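Local coordinates for NRPS (Penicillium fellutanum, PDB 6NKI), which is a nonribosomal peptide synthetase (NRPS) protein containing a Rossmann-fold domain of the Male sterility family, and binds NADPH dihydro-nicotinamide-adenine-dinucleotide phosphate, at residues Tyr405-Ser408 and Leu409-Leu412; Arg251-Thr254 and Thr255-Thr259. All coordinates share one frame; numbering follows the deposited sequence.

Interaction 1 (Tyr405-Ser408 and Leu409-Leu412)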
# COMPACT_ATOMS: atom_id res chain seq x y z
N TYR A 405 1.83 13.93 13.96
CA TYR A 405 3.14 14.59 13.97
C TYR A 405 3.00 16.08 14.23
O TYR A 405 3.65 16.63 15.12
CB TYR A 405 3.87 14.36 12.65
CG TYR A 405 5.12 15.22 12.53
CD1 TYR A 405 6.27 14.90 13.22
CD2 TYR A 405 5.12 16.36 11.74
CE1 TYR A 405 7.40 15.69 13.12
CE2 TYR A 405 6.25 17.16 11.63
CZ TYR A 405 7.39 16.81 12.33
OH TYR A 405 8.53 17.59 12.23
N LEU A 406 2.19 16.76 13.41
CA LEU A 406 1.97 18.18 13.61
C LEU A 406 1.54 18.45 15.05
O LEU A 406 2.14 19.28 15.75
CB LEU A 406 0.93 18.70 12.61
CG LEU A 406 1.39 18.68 11.14
CD1 LEU A 406 0.28 19.09 10.18
CD2 LEU A 406 2.63 19.54 10.93
N ALA A 407 0.55 17.71 15.53
CA ALA A 407 0.13 17.84 16.93
C ALA A 407 1.29 17.63 17.90
O ALA A 407 1.25 18.16 19.02
CB ALA A 407 -1.00 16.86 17.23
N SER A 408 2.33 16.88 17.50
CA SER A 408 3.50 16.73 18.36
C SER A 408 4.18 18.07 18.58
O SER A 408 4.55 18.42 19.71
CB SER A 408 4.50 15.75 17.74
OG SER A 408 3.92 14.47 17.53
N LEU A 409 4.35 18.84 17.51
CA LEU A 409 5.02 20.13 17.58
C LEU A 409 4.05 21.30 17.71
O LEU A 409 4.50 22.45 17.83
CB LEU A 409 5.93 20.30 16.35
CG LEU A 409 5.35 20.25 14.93
CD1 LEU A 409 4.79 21.60 14.45
CD2 LEU A 409 6.41 19.76 13.96
N GLU A 410 2.74 21.03 17.70
CA GLU A 410 1.75 22.10 17.81
C GLU A 410 2.00 22.97 19.04
O GLU A 410 1.90 24.20 18.97
CB GLU A 410 0.33 21.51 17.89
CG GLU A 410 -0.78 22.57 17.84
CD GLU A 410 -2.16 22.03 18.19
OE1 GLU A 410 -2.28 20.89 18.69
OE2 GLU A 410 -3.15 22.75 17.92
N ASP A 411 2.33 22.34 20.17
CA ASP A 411 2.34 23.03 21.46
C ASP A 411 3.74 23.57 21.75
O ASP A 411 4.45 23.14 22.65
CB ASP A 411 1.84 22.09 22.55
CG ASP A 411 0.34 21.81 22.43
OD1 ASP A 411 -0.41 22.73 22.03
OD2 ASP A 411 -0.09 20.67 22.71
N LEU A 412 4.12 24.56 20.94
CA LEU A 412 5.42 25.22 21.06
C LEU A 412 5.28 26.74 21.01
O LEU A 412 5.76 27.39 20.08
CB LEU A 412 6.36 24.73 19.95
CG LEU A 412 6.78 23.26 20.05
CD1 LEU A 412 7.56 22.81 18.83
CD2 LEU A 412 7.61 23.05 21.30

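Interaction 2 (Arg251-Thr254 and Thr255-Thr259)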
# COMPACT_ATOMS: atom_id res chain seq x y z
N ARG A 251 -0.99 22.86 4.92
CA ARG A 251 -1.18 24.26 5.26
C ARG A 251 -2.63 24.53 5.64
O ARG A 251 -2.91 25.32 6.55
CB ARG A 251 -0.74 25.14 4.09
CG ARG A 251 0.79 25.34 3.89
CD ARG A 251 1.07 26.06 2.55
NE ARG A 251 2.50 26.28 2.29
CZ ARG A 251 3.14 27.45 2.40
NH1 ARG A 251 4.43 27.51 2.14
NH2 ARG A 251 2.48 28.56 2.71
N VAL A 252 -3.58 23.86 4.97
CA VAL A 252 -4.99 23.94 5.35
C VAL A 252 -5.25 23.17 6.64
O VAL A 252 -6.08 23.58 7.46
CB VAL A 252 -5.88 23.41 4.20
CG1 VAL A 252 -7.34 23.35 4.62
CG2 VAL A 252 -5.71 24.28 2.98
N VAL A 253 -4.55 22.07 6.85
CA VAL A 253 -4.69 21.34 8.09
C VAL A 253 -4.09 22.12 9.26
O VAL A 253 -4.61 22.07 10.38
CB VAL A 253 -4.05 19.94 7.93
CG1 VAL A 253 -3.89 19.23 9.26
CG2 VAL A 253 -4.90 19.07 7.00
N THR A 254 -3.01 22.87 9.02
CA THR A 254 -2.33 23.53 10.13
C THR A 254 -3.09 24.77 10.60
O THR A 254 -2.99 25.16 11.77
CB THR A 254 -0.88 23.87 9.72
OG1 THR A 254 -0.13 24.27 10.87
CG2 THR A 254 -0.84 25.00 8.68
N THR A 255 -3.86 25.41 9.71
CA THR A 255 -4.66 26.55 10.12
C THR A 255 -6.01 26.10 10.66
O THR A 255 -6.64 26.81 11.45
CB THR A 255 -4.87 27.54 8.96
OG1 THR A 255 -5.77 26.99 7.99
CG2 THR A 255 -3.53 27.83 8.28
N ALA A 256 -6.47 24.92 10.22
CA ALA A 256 -7.66 24.33 10.83
C ALA A 256 -7.40 23.98 12.28
O ALA A 256 -8.31 24.04 13.11
CB ALA A 256 -8.09 23.10 10.03
N MET A 257 -6.15 23.65 12.61
CA MET A 257 -5.74 23.40 13.99
C MET A 257 -5.87 24.64 14.86
O MET A 257 -6.33 24.56 16.01
CB MET A 257 -4.31 22.89 14.00
CG MET A 257 -4.16 21.48 13.46
SD MET A 257 -2.47 21.01 13.09
CE MET A 257 -1.73 21.08 14.74
N THR A 258 -5.44 25.80 14.35
CA THR A 258 -5.46 27.03 15.13
C THR A 258 -6.85 27.62 15.19
O THR A 258 -7.21 28.25 16.18
CB THR A 258 -4.49 28.04 14.53
OG1 THR A 258 -4.93 28.39 13.21
CG2 THR A 258 -3.07 27.45 14.45
N THR A 259 -7.63 27.42 14.13
CA THR A 259 -9.03 27.80 14.08
C THR A 259 -9.93 26.86 14.88
O THR A 259 -11.02 27.28 15.32
CB THR A 259 -9.47 27.88 12.61
OG1 THR A 259 -8.79 28.97 11.98
CG2 THR A 259 -10.93 28.08 12.46

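Interaction 1 (Tyr405-Ser408 and Leu409-Leu412)
Leu409 stands out because its CG sits between its own backbone N and carbonyl carbon (chi1 59°), a rare choice within a helix, and this turns the side chain back toward Tyr405, one turn earlier. Its CD2 branch does the touching. Leu409 CD2 lies 3.5 Å from Tyr405 CE2 and equally close to CZ and OH, so one methyl meets the phenol end of the ring, the two side chains crossing obliquely. Tyr405 contributes by carrying its CG opposite the backbone N (chi1 170°), which brings the far end of the ring nearer to Leu409. The other parts of Leu409 rest on backbone: CG is 3.5 Å from Leu406 O, and CD1 also approaches that carbonyl.

The helix 389-410 is near its C-terminal limit here, and its hydrogen bonding is mixed. Leu406 O is shared by two weak bonds, from Leu409 N at 2.9 Å and from Glu410 N at 2.7 Å, an overlap of three- and four-residue spacing. Glu410 N also makes a weak, long bond to Ala407 O at 3.5 Å. Just beyond, Asp411 is the centre of an inverse gamma turn, with Leu412 N weakly bonded to Glu410 O.

Polar side chains find partners beyond this turn. Ser408 OG bonds back to Glu404 O, a bond within the same helix. Glu410 runs out extended, its CB 3.6 Å from Leu406 O, and its OE2 forms a salt bridge with Arg332. Leu406 turns from this contact to touch Trp250 of helix 248-259. The chemistry is thus divided: weak main-chain bonds and a small apolar contact between Tyr405 and Leu409 at the surface, while Glu410 OE2 and the Leu406 side chain make links to other parts of the chain.

Interaction 2 (Arg251-Thr254 and Thr255-Thr259)
From Arg251 to Thr259 the backbone keeps a regular alpha-helical course, with Thr255 N, Ala256 N and Met257 N bonding to the carbonyl oxygens of Arg251, Val252 and Val253 at angles of 141 to 148° about the hydrogen. Several side chains fold back on carbonyls of the preceding turn. Thr255 OG1, placed between its backbone N and carbonyl carbon (chi1 72°), gives a weak bond to Val252 O at 3.5 Å, while its CG2 lies beside Arg251 O. One turn on, Thr258 OG1 donates to Thr255 O at 2.9 Å, and Thr259 N reaches the same oxygen from the same face of its carbonyl plane, so this acceptor is gripped twice. Met257 runs back along the helix, its CG opposite the carbonyl carbon (chi1 -71°) and beside Val253 O, and Met257 SD is 4.5 Å from Val253 CG1 in a loose apolar contact. The bend at its last torsion then sets where CE goes.

Most of these residues are buried, and several elements close around the helix. Val253 meets Phe322 and Ile326 of helix 319-330, where Trp323 meets Ala256. Trp342 of helix 339-351 packs on Val252 and Thr255, and Gln349 bonds to Thr258 OG1. Arg251 NH2 bonds to Pro358 O, and strand 261-263 follows directly along the chain.

Overall arrangement
Along the chain interaction 2 comes first, on helix 248-259, and interaction 1 follows much later, near the end of helix 389-410 and of the modelled chain. In space their centres are only 12 Å apart, on the same side of the chain's centre, and the two helices touch. Met257 is the main bridge: its CE lies 3.6 Å from Glu410 CG and its SD 4.1 Å from Leu406 CB. Leu406 CD1 also approaches Val253 CG1. The buried helix thus receives the closing helix on one flank, tying the end of the modelled chain to a helix whose Arg251 side chain is about 8 Å from the bound dinucleotide.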